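Local coordinates for protein phosphopantothenoylcysteine decarboxylase (Cryptococcus neoformans, PDB 6EOA) that binds flavin mononucleotide and probably decarboxylates phosphopantothenoylcysteine in coenzyme A biosynthesis, at residues L123-E126 against L127-A131. Residues are numbered along the deposited sequence; the frame is centred on the assembly and turned at random.
Sequences LHIE and LRRWA
Glu126 and Arg129, three residues apart on helix 123-130, form an i to i+3 salt bridge in which Glu126 OE2 lies 2.8 Å from Arg129 NH1. Carboxylate and guanidinium planes stand 75° apart, so one oxygen meets one nitrogen and the two-pronged, coplanar pairing is not formed. The bend of the glutamate at chi2 (-63°) turns its carboxylate toward the end of Arg129, whose chain is extended from CG to NE.

Apolar contact supports the same guanidinium. The CG2 methyl of Ile125 sits over the centre of one face, 3.6 Å from Arg129 CZ. Arg128 runs alongside Ile125 in the same direction, and a bend at chi3 (82°) brings its NH1 to 3.9 Å from Ile125 CD1; CG2 also lies over one face of that guanidinium, offset toward its rim. One branched side chain thus lies against two arginines. Starting from the first residue of the helix, Leu123 CG meets Leu127 CD1, one turn later, at 4.0 Å, and Leu127 continues onto Val68 of the central parallel sheet.

Beneath the side chains run four i to i+4 backbone bonds. Leu127 N to Leu123 O is the shortest at 2.9 Å, whereas Arg128 N reaches His124 O at 3.2 Å. A further bond from Ala131 N to Leu127 O closes the last turn as the chain leaves the helix for strand 133-139.

The helix is one of those packed on the parallel sheet of this flavoprotein fold. Its early turn approaches a bound flavin mononucleotide through His124, while Ile125 and Arg128 meet Asn176 of the second subunit. Chemically, a single-oxygen salt bridge and a methyl-covered guanidinium face together probably limit how freely the solvent-exposed Arg129 swings, and the bridge probably offsets part of its charge.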
ATOM      1  N   LEU A 123     -16.519  -0.426 -12.327  1.00 65.42           N
ATOM      2  CA  LEU A 123     -15.729   0.214 -13.378  1.00 62.38           C
ATOM      3  C   LEU A 123     -14.573  -0.646 -13.895  1.00 62.70           C
ATOM      4  O   LEU A 123     -14.417  -0.801 -15.107  1.00 62.00           O
ATOM      5  CB  LEU A 123     -15.185   1.557 -12.891  1.00 61.29           C
ATOM      6  CG  LEU A 123     -14.366   2.339 -13.922  1.00 61.79           C
ATOM      7  CD1 LEU A 123     -15.170   2.558 -15.204  1.00 63.63           C
ATOM      8  CD2 LEU A 123     -13.890   3.666 -13.351  1.00 58.89           C
ATOM      9  N   HIS A 124     -13.770  -1.213 -12.995  1.00 58.77           N
ATOM     10  CA  HIS A 124     -12.597  -1.966 -13.437  1.00 59.74           C
ATOM     11  C   HIS A 124     -13.005  -3.267 -14.131  1.00 61.06           C
ATOM     12  O   HIS A 124     -12.224  -3.842 -14.891  1.00 60.67           O
ATOM     13  CB  HIS A 124     -11.639  -2.246 -12.264  1.00 60.43           C
ATOM     14  CG  HIS A 124     -12.169  -3.207 -11.245  1.00 62.39           C
ATOM     15  ND1 HIS A 124     -12.680  -2.799 -10.032  1.00 60.45           N
ATOM     16  CD2 HIS A 124     -12.238  -4.560 -11.245  1.00 65.25           C
ATOM     17  CE1 HIS A 124     -13.054  -3.857  -9.334  1.00 62.92           C
ATOM     18  NE2 HIS A 124     -12.800  -4.938 -10.048  1.00 63.67           N
ATOM     19  N   ILE A 125     -14.230  -3.718 -13.879  1.00 61.61           N
ATOM     20  CA  ILE A 125     -14.776  -4.868 -14.595  1.00 62.96           C
ATOM     21  C   ILE A 125     -15.187  -4.447 -16.003  1.00 62.44           C
ATOM     22  O   ILE A 125     -14.880  -5.131 -16.978  1.00 64.72           O
ATOM     23  CB  ILE A 125     -15.990  -5.482 -13.861  1.00 61.78           C
ATOM     24  CG1 ILE A 125     -15.565  -6.047 -12.503  1.00 60.28           C
ATOM     25  CG2 ILE A 125     -16.636  -6.572 -14.706  1.00 63.33           C
ATOM     26  CD1 ILE A 125     -14.442  -7.064 -12.581  1.00 58.85           C
ATOM     27  N   GLU A 126     -15.870  -3.311 -16.104  1.00 64.85           N
ATOM     28  CA  GLU A 126     -16.280  -2.774 -17.398  1.00 68.19           C
ATOM     29  C   GLU A 126     -15.077  -2.503 -18.301  1.00 65.56           C
ATOM     30  O   GLU A 126     -15.125  -2.747 -19.507  1.00 62.84           O
ATOM     31  CB  GLU A 126     -17.088  -1.488 -17.217  1.00 71.18           C
ATOM     32  CG  GLU A 126     -18.321  -1.635 -16.339  1.00 78.59           C
ATOM     33  CD  GLU A 126     -19.353  -2.584 -16.921  1.00 88.53           C
ATOM     34  OE1 GLU A 126     -20.324  -2.098 -17.541  1.00 91.34           O
ATOM     35  OE2 GLU A 126     -19.203  -3.814 -16.749  1.00 92.15           O
ATOM     36  N   LEU A 127     -13.999  -1.998 -17.707  1.00 64.91           N
ATOM     37  CA  LEU A 127     -12.790  -1.678 -18.457  1.00 65.42           C
ATOM     38  C   LEU A 127     -12.072  -2.940 -18.927  1.00 69.40           C
ATOM     39  O   LEU A 127     -11.501  -2.968 -20.019  1.00 68.11           O
ATOM     40  CB  LEU A 127     -11.851  -0.816 -17.609  1.00 61.98           C
ATOM     41  CG  LEU A 127     -12.215   0.667 -17.515  1.00 58.38           C
ATOM     42  CD1 LEU A 127     -11.435   1.346 -16.408  1.00 54.81           C
ATOM     43  CD2 LEU A 127     -11.958   1.363 -18.850  1.00 60.13           C
ATOM     44  N   ARG A 128     -12.104  -3.984 -18.101  1.00 72.17           N
ATOM     45  CA  ARG A 128     -11.500  -5.262 -18.464  1.00 73.38           C
ATOM     46  C   ARG A 128     -12.192  -5.885 -19.672  1.00 73.33           C
ATOM     47  O   ARG A 128     -11.537  -6.418 -20.568  1.00 75.92           O
ATOM     48  CB  ARG A 128     -11.554  -6.239 -17.293  1.00 77.38           C
ATOM     49  CG  ARG A 128     -11.215  -7.661 -17.700  1.00 84.28           C
ATOM     50  CD  ARG A 128     -11.860  -8.664 -16.779  1.00 86.79           C
ATOM     51  NE  ARG A 128     -13.252  -8.939 -17.107  1.00 89.25           N
ATOM     52  CZ  ARG A 128     -14.085  -9.580 -16.296  1.00 93.20           C
ATOM     53  NH1 ARG A 128     -13.659  -9.995 -15.109  1.00 91.31           N
ATOM     54  NH2 ARG A 128     -15.342  -9.802 -16.663  1.00 97.46           N
ATOM     55  N   ARG A 129     -13.520  -5.824 -19.677  1.00 71.40           N
ATOM     56  CA  ARG A 129     -14.316  -6.358 -20.777  1.00 74.85           C
ATOM     57  C   ARG A 129     -14.034  -5.603 -22.070  1.00 74.19           C
ATOM     58  O   ARG A 129     -13.850  -6.201 -23.132  1.00 75.37           O
ATOM     59  CB  ARG A 129     -15.807  -6.282 -20.442  1.00 77.44           C
ATOM     60  CG  ARG A 129     -16.213  -7.111 -19.233  1.00 82.64           C
ATOM     61  CD  ARG A 129     -17.694  -6.950 -18.909  1.00 85.38           C
ATOM     62  NE  ARG A 129     -18.116  -7.838 -17.828  1.00 87.37           N
ATOM     63  CZ  ARG A 129     -19.169  -7.617 -17.046  1.00 88.25           C
ATOM     64  NH1 ARG A 129     -19.907  -6.528 -17.217  1.00 88.73           N
ATOM     65  NH2 ARG A 129     -19.479  -8.480 -16.086  1.00 87.52           N
ATOM     66  N   TRP A 130     -13.997  -4.281 -21.949  1.00 72.69           N
ATOM     67  CA  TRP A 130     -13.790  -3.366 -23.064  1.00 72.04           C
ATOM     68  C   TRP A 130     -12.432  -3.548 -23.744  1.00 76.13           C
ATOM     69  O   TRP A 130     -12.347  -3.630 -24.971  1.00 77.54           O
ATOM     70  CB  TRP A 130     -13.933  -1.922 -22.559  1.00 67.16           C
ATOM     71  CG  TRP A 130     -13.917  -0.864 -23.623  1.00 66.77           C
ATOM     72  CD1 TRP A 130     -14.983  -0.420 -24.349  1.00 67.74           C
ATOM     73  CD2 TRP A 130     -12.786  -0.097 -24.058  1.00 66.05           C
ATOM     74  NE1 TRP A 130     -14.584   0.566 -25.220  1.00 68.96           N
ATOM     75  CE2 TRP A 130     -13.240   0.783 -25.061  1.00 66.72           C
ATOM     76  CE3 TRP A 130     -11.434  -0.074 -23.703  1.00 65.58           C
ATOM     77  CZ2 TRP A 130     -12.390   1.676 -25.712  1.00 68.13           C
ATOM     78  CZ3 TRP A 130     -10.591   0.813 -24.351  1.00 64.24           C
ATOM     79  CH2 TRP A 130     -11.072   1.677 -25.342  1.00 65.93           C
ATOM     80  N   ALA A 131     -11.378  -3.612 -22.933  1.00 75.43           N
ATOM     81  CA  ALA A 131      -9.999  -3.589 -23.422  1.00 73.01           C
ATOM     82  C   ALA A 131      -9.613  -4.782 -24.300  1.00 76.61           C
ATOM     83  O   ALA A 131      -9.881  -5.937 -23.961  1.00 77.82           O
ATOM     84  CB  ALA A 131      -9.042  -3.497 -22.245  1.00 69.79           C
TER